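Local coordinates for hypothetical protein PH0832 (Pyrococcus horikoshii, PDB 2P9X), which is of unknown function but binds zinc ions and carries an all-helical Nitrosopumilus output domain, found in a four-chain assembly, at residues Lys10-Ile13 / Leu14-Glu18; Ala29-Arg32 / Ala33-Ser37. All coordinates share one frame; numbering follows the deposited sequence.

Interaction 1 (Lys10-Ile13 / Leu14-Glu18)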
loop_
_atom_site.group_PDB
_atom_site.type_symbol
_atom_site.label_atom_id
_atom_site.label_comp_id
_atom_site.label_asym_id
_atom_site.label_seq_id
_atom_site.Cartn_x
_atom_site.Cartn_y
_atom_site.Cartn_z
ATOM N N LYS A 10 0.056 -24.257 -1.037
ATOM C CA LYS A 10 1.431 -24.337 -0.551
ATOM C C LYS A 10 2.363 -23.441 -1.356
ATOM O O LYS A 10 3.248 -22.792 -0.797
ATOM C CB LYS A 10 1.944 -25.777 -0.597
ATOM C CG LYS A 10 3.306 -25.960 0.061
ATOM C CD LYS A 10 3.264 -25.534 1.528
ATOM C CE LYS A 10 4.627 -25.665 2.197
ATOM N NZ LYS A 10 4.613 -26.675 3.292
ATOM N N THR A 11 2.171 -23.403 -2.670
ATOM C CA THR A 11 3.019 -22.574 -3.519
ATOM C C THR A 11 2.875 -21.113 -3.116
ATOM O O THR A 11 3.862 -20.382 -3.055
ATOM C CB THR A 11 2.652 -22.719 -5.000
ATOM O OG1 THR A 11 2.796 -24.088 -5.388
ATOM C CG2 THR A 11 3.571 -21.859 -5.866
ATOM N N ILE A 12 1.645 -20.688 -2.844
ATOM C CA ILE A 12 1.415 -19.307 -2.440
ATOM C C ILE A 12 2.070 -19.033 -1.090
ATOM O O ILE A 12 2.740 -18.019 -0.910
ATOM C CB ILE A 12 -0.093 -18.989 -2.340
ATOM C CG1 ILE A 12 -0.723 -19.058 -3.732
ATOM C CG2 ILE A 12 -0.290 -17.592 -1.745
ATOM C CD1 ILE A 12 -2.212 -18.750 -3.749
ATOM N N ILE A 13 1.884 -19.945 -0.145
ATOM C CA ILE A 13 2.474 -19.783 1.173
ATOM C C ILE A 13 3.995 -19.641 1.080
ATOM O O ILE A 13 4.583 -18.793 1.751
ATOM C CB ILE A 13 2.092 -20.970 2.080
ATOM C CG1 ILE A 13 0.617 -20.843 2.477
ATOM C CG2 ILE A 13 2.987 -21.003 3.298
ATOM C CD1 ILE A 13 0.013 -22.121 3.016
ATOM N N LEU A 14 4.635 -20.457 0.248
ATOM C CA LEU A 14 6.090 -20.360 0.107
ATOM C C LEU A 14 6.472 -19.020 -0.523
ATOM O O LEU A 14 7.485 -18.423 -0.160
ATOM C CB LEU A 14 6.635 -21.520 -0.736
ATOM C CG LEU A 14 6.507 -22.912 -0.113
ATOM C CD1 LEU A 14 7.002 -23.953 -1.101
ATOM C CD2 LEU A 14 7.301 -22.986 1.185
ATOM N N ALA A 15 5.653 -18.538 -1.456
ATOM C CA ALA A 15 5.929 -17.254 -2.097
ATOM C C ALA A 15 5.863 -16.133 -1.057
ATOM O O ALA A 15 6.706 -15.237 -1.043
ATOM C CB ALA A 15 4.931 -16.993 -3.224
ATOM N N LEU A 16 4.867 -16.186 -0.177
ATOM C CA LEU A 16 4.735 -15.146 0.840
ATOM C C LEU A 16 5.942 -15.158 1.772
ATOM O O LEU A 16 6.449 -14.105 2.152
ATOM C CB LEU A 16 3.450 -15.340 1.652
ATOM C CG LEU A 16 2.132 -15.398 0.870
ATOM C CD1 LEU A 16 0.987 -15.593 1.856
ATOM C CD2 LEU A 16 1.932 -14.127 0.050
ATOM N N ARG A 17 6.411 -16.348 2.129
ATOM C CA ARG A 17 7.564 -16.467 3.016
ATOM C C ARG A 17 8.829 -15.951 2.332
ATOM O O ARG A 17 9.736 -15.441 2.994
ATOM C CB ARG A 17 7.734 -17.922 3.460
ATOM C CG ARG A 17 6.639 -18.346 4.431
ATOM C CD ARG A 17 6.700 -19.821 4.796
ATOM N NE ARG A 17 5.603 -20.162 5.695
ATOM C CZ ARG A 17 5.164 -21.399 5.909
ATOM N NH1 ARG A 17 5.735 -22.426 5.291
ATOM N NH2 ARG A 17 4.139 -21.605 6.726
ATOM N N GLU A 18 8.879 -16.080 1.008
ATOM C CA GLU A 18 10.024 -15.606 0.238
ATOM C C GLU A 18 10.037 -14.082 0.184
ATOM O O GLU A 18 11.097 -13.459 0.206
ATOM C CB GLU A 18 9.975 -16.153 -1.188
ATOM C CG GLU A 18 11.198 -15.782 -2.013
ATOM C CD GLU A 18 11.173 -16.372 -3.404
ATOM O OE1 GLU A 18 10.421 -17.344 -3.626
ATOM O OE2 GLU A 18 11.919 -15.869 -4.273
#
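The carbonyl oxygen of I12 takes the amide N-H of L16 at 2.9 Å, the donor lying almost in line with the C=O bond. It belongs to the i to i+4 ladder of the alpha-helix 3-19, in which K10, T11 and I13 likewise accept from L14, A15 and R17. Side chains follow the same spacing. I12 and L16 run alongside each other, CG2 to CG 4.2 Å apart, and their apolar branches suit a face packed against I69 of helix 59-76 and L27 of helix 23-35. T11, also buried, returns its hydroxyl to the backbone through a hydrogen bond between OG1 and I7 O. On the solvent side the K10 and L14 side chains cross, CE lying 3.9 Å from CD2, methylene against methyl. R17 CG lies anti to the carbonyl carbon (chi1 -71°) and the chain runs straight to NE, which sets the guanidinium alongside I13. There NE forms a salt bridge with E24, a zinc ligand in a structure of this protein; that carboxylate would probably balance the arginine's charge and ease its closeness to like-charged K10. One face of the guanidinium rests on I13, whose CG2 methyl sits over the centre, 3.4 Å from R17 CZ.

Interaction 2 (Ala29-Arg32 / Ala33-Ser37)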
loop_
_atom_site.group_PDB
_atom_site.type_symbol
_atom_site.label_atom_id
_atom_site.label_comp_id
_atom_site.label_asym_id
_atom_site.label_seq_id
_atom_site.Cartn_x
_atom_site.Cartn_y
_atom_site.Cartn_z
ATOM N N ALA A 29 -3.996 -12.449 8.644
ATOM C CA ALA A 29 -4.787 -11.683 9.604
ATOM C C ALA A 29 -5.889 -10.943 8.855
ATOM O O ALA A 29 -7.025 -10.853 9.319
ATOM C CB ALA A 29 -3.903 -10.689 10.340
ATOM N N HIS A 30 -5.537 -10.392 7.697
ATOM C CA HIS A 30 -6.486 -9.663 6.865
ATOM C C HIS A 30 -7.606 -10.568 6.358
ATOM O O HIS A 30 -8.778 -10.219 6.446
ATOM C CB HIS A 30 -5.750 -9.043 5.681
ATOM C CG HIS A 30 -6.647 -8.351 4.706
ATOM N ND1 HIS A 30 -7.325 -7.190 5.010
ATOM C CD2 HIS A 30 -6.957 -8.643 3.421
ATOM C CE1 HIS A 30 -8.011 -6.793 3.953
ATOM N NE2 HIS A 30 -7.804 -7.658 2.974
ATOM N N LEU A 31 -7.253 -11.735 5.833
ATOM C CA LEU A 31 -8.274 -12.651 5.316
ATOM C C LEU A 31 -9.168 -13.195 6.416
ATOM O O LEU A 31 -10.356 -13.414 6.206
ATOM C CB LEU A 31 -7.622 -13.820 4.568
ATOM C CG LEU A 31 -6.839 -13.436 3.309
ATOM C CD1 LEU A 31 -6.140 -14.683 2.776
ATOM C CD2 LEU A 31 -7.775 -12.846 2.255
ATOM N N ARG A 32 -8.587 -13.427 7.586
ATOM C CA ARG A 32 -9.337 -13.951 8.725
ATOM C C ARG A 32 -10.353 -12.927 9.203
ATOM O O ARG A 32 -11.529 -13.243 9.400
ATOM C CB ARG A 32 -8.383 -14.280 9.875
ATOM C CG ARG A 32 -8.996 -15.084 11.015
ATOM C CD ARG A 32 -8.733 -16.576 10.832
ATOM N NE ARG A 32 -9.865 -17.287 10.249
ATOM C CZ ARG A 32 -9.779 -18.467 9.641
ATOM N NH1 ARG A 32 -8.609 -19.079 9.523
ATOM N NH2 ARG A 32 -10.871 -19.044 9.170
ATOM N N ALA A 33 -9.897 -11.693 9.383
ATOM C CA ALA A 33 -10.763 -10.623 9.866
ATOM C C ALA A 33 -11.838 -10.158 8.889
ATOM O O ALA A 33 -12.945 -9.802 9.304
ATOM C CB ALA A 33 -9.907 -9.428 10.302
ATOM N N THR A 34 -11.541 -10.174 7.594
ATOM C CA THR A 34 -12.505 -9.694 6.614
ATOM C C THR A 34 -13.371 -10.743 5.932
ATOM O O THR A 34 -14.480 -10.431 5.490
ATOM C CB THR A 34 -11.810 -8.851 5.519
ATOM O OG1 THR A 34 -10.961 -9.692 4.725
ATOM C CG2 THR A 34 -10.967 -7.748 6.159
ATOM N N LEU A 35 -12.889 -11.979 5.850
ATOM C CA LEU A 35 -13.654 -13.035 5.185
ATOM C C LEU A 35 -13.668 -14.361 5.933
ATOM O O LEU A 35 -14.191 -15.356 5.424
ATOM C CB LEU A 35 -13.088 -13.272 3.783
ATOM C CG LEU A 35 -13.110 -12.110 2.789
ATOM C CD1 LEU A 35 -12.190 -12.429 1.624
ATOM C CD2 LEU A 35 -14.535 -11.850 2.311
ATOM N N ASN A 36 -13.100 -14.376 7.136
ATOM C CA ASN A 36 -13.025 -15.591 7.936
ATOM C C ASN A 36 -12.506 -16.730 7.062
ATOM O O ASN A 36 -13.048 -17.840 7.064
ATOM C CB ASN A 36 -14.400 -15.951 8.505
ATOM C CG ASN A 36 -14.339 -17.127 9.459
ATOM O OD1 ASN A 36 -13.412 -17.238 10.265
ATOM N ND2 ASN A 36 -15.329 -18.011 9.377
ATOM N N SER A 37 -11.452 -16.435 6.308
ATOM C CA SER A 37 -10.851 -17.413 5.412
ATOM C C SER A 37 -9.338 -17.410 5.520
ATOM O O SER A 37 -8.746 -16.483 6.077
ATOM C CB SER A 37 -11.226 -17.107 3.960
ATOM O OG SER A 37 -12.627 -17.162 3.764
#
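From A29 to T34 the backbone is helical, and at N36 it turns into the left-handed region (phi 48°), a conformation that asparagine adopts more readily than most residues. The turn swings the N-H of S37 back to L31 O at 3.2 Å, where it joins L35 N on the same oxygen, the two donors arriving from opposite faces of the carbonyl plane. N36 N adds a weak bond to R32 O, so this helix C-terminus is closed by backbone groups. H30 O is gripped twice as well: T34 N binds it from one face and T34 OG1, at 2.8 Å, from the other. The threonine hydroxyl sits between its own N and carbonyl carbon (chi1 68°), which directs it back up the helix and over the centre of the H30 ring, while CG2 meets H30 CE1 at 3.8 Å. A valine here lacks the hydroxyl, and would probably leave that face of the H30 carbonyl without its donor and the H30 ring without the polar group over its face. R32 bends at chi2 and chi3 to reach N36, where NH2 makes a weak 3.3 Å bond to OD1, the guanidinium and amide planes 65° apart. S37 OG donates to L35 O at 2.9 Å. L31 and L35 touch A52 of helix 46-57, and the carbonyl O of A52 also accepts from H30 NE2; H30 ND1 is hydrogen-bonded to Y60 OH of the fourth subunit, and A29 packs on A29 of the third.

Interactions 1 and 2 lie on consecutive helices, 3-19 and 23-35, with centres 18 Å apart and nearest atoms about 7 Å apart, so they do not touch. Both are partly buried, interaction 1 with four buried residues of eight and interaction 2 with two of nine. Residues 10-18 sit in mid-helix, nearer the chain centre, in one regular ladder; T11 and I12 meet helix 59-76, and L16 meets helix 23-35. Residues 29-37 lie farther out at a helix end, where the ladder runs out and H30 O and L31 O each take a second donor. Arginines also differ: R17 pairs with E24 on the next helix, R32 weakly with an asparagine in its own turn. Both regions adjoin other subunits, through E18 and H30.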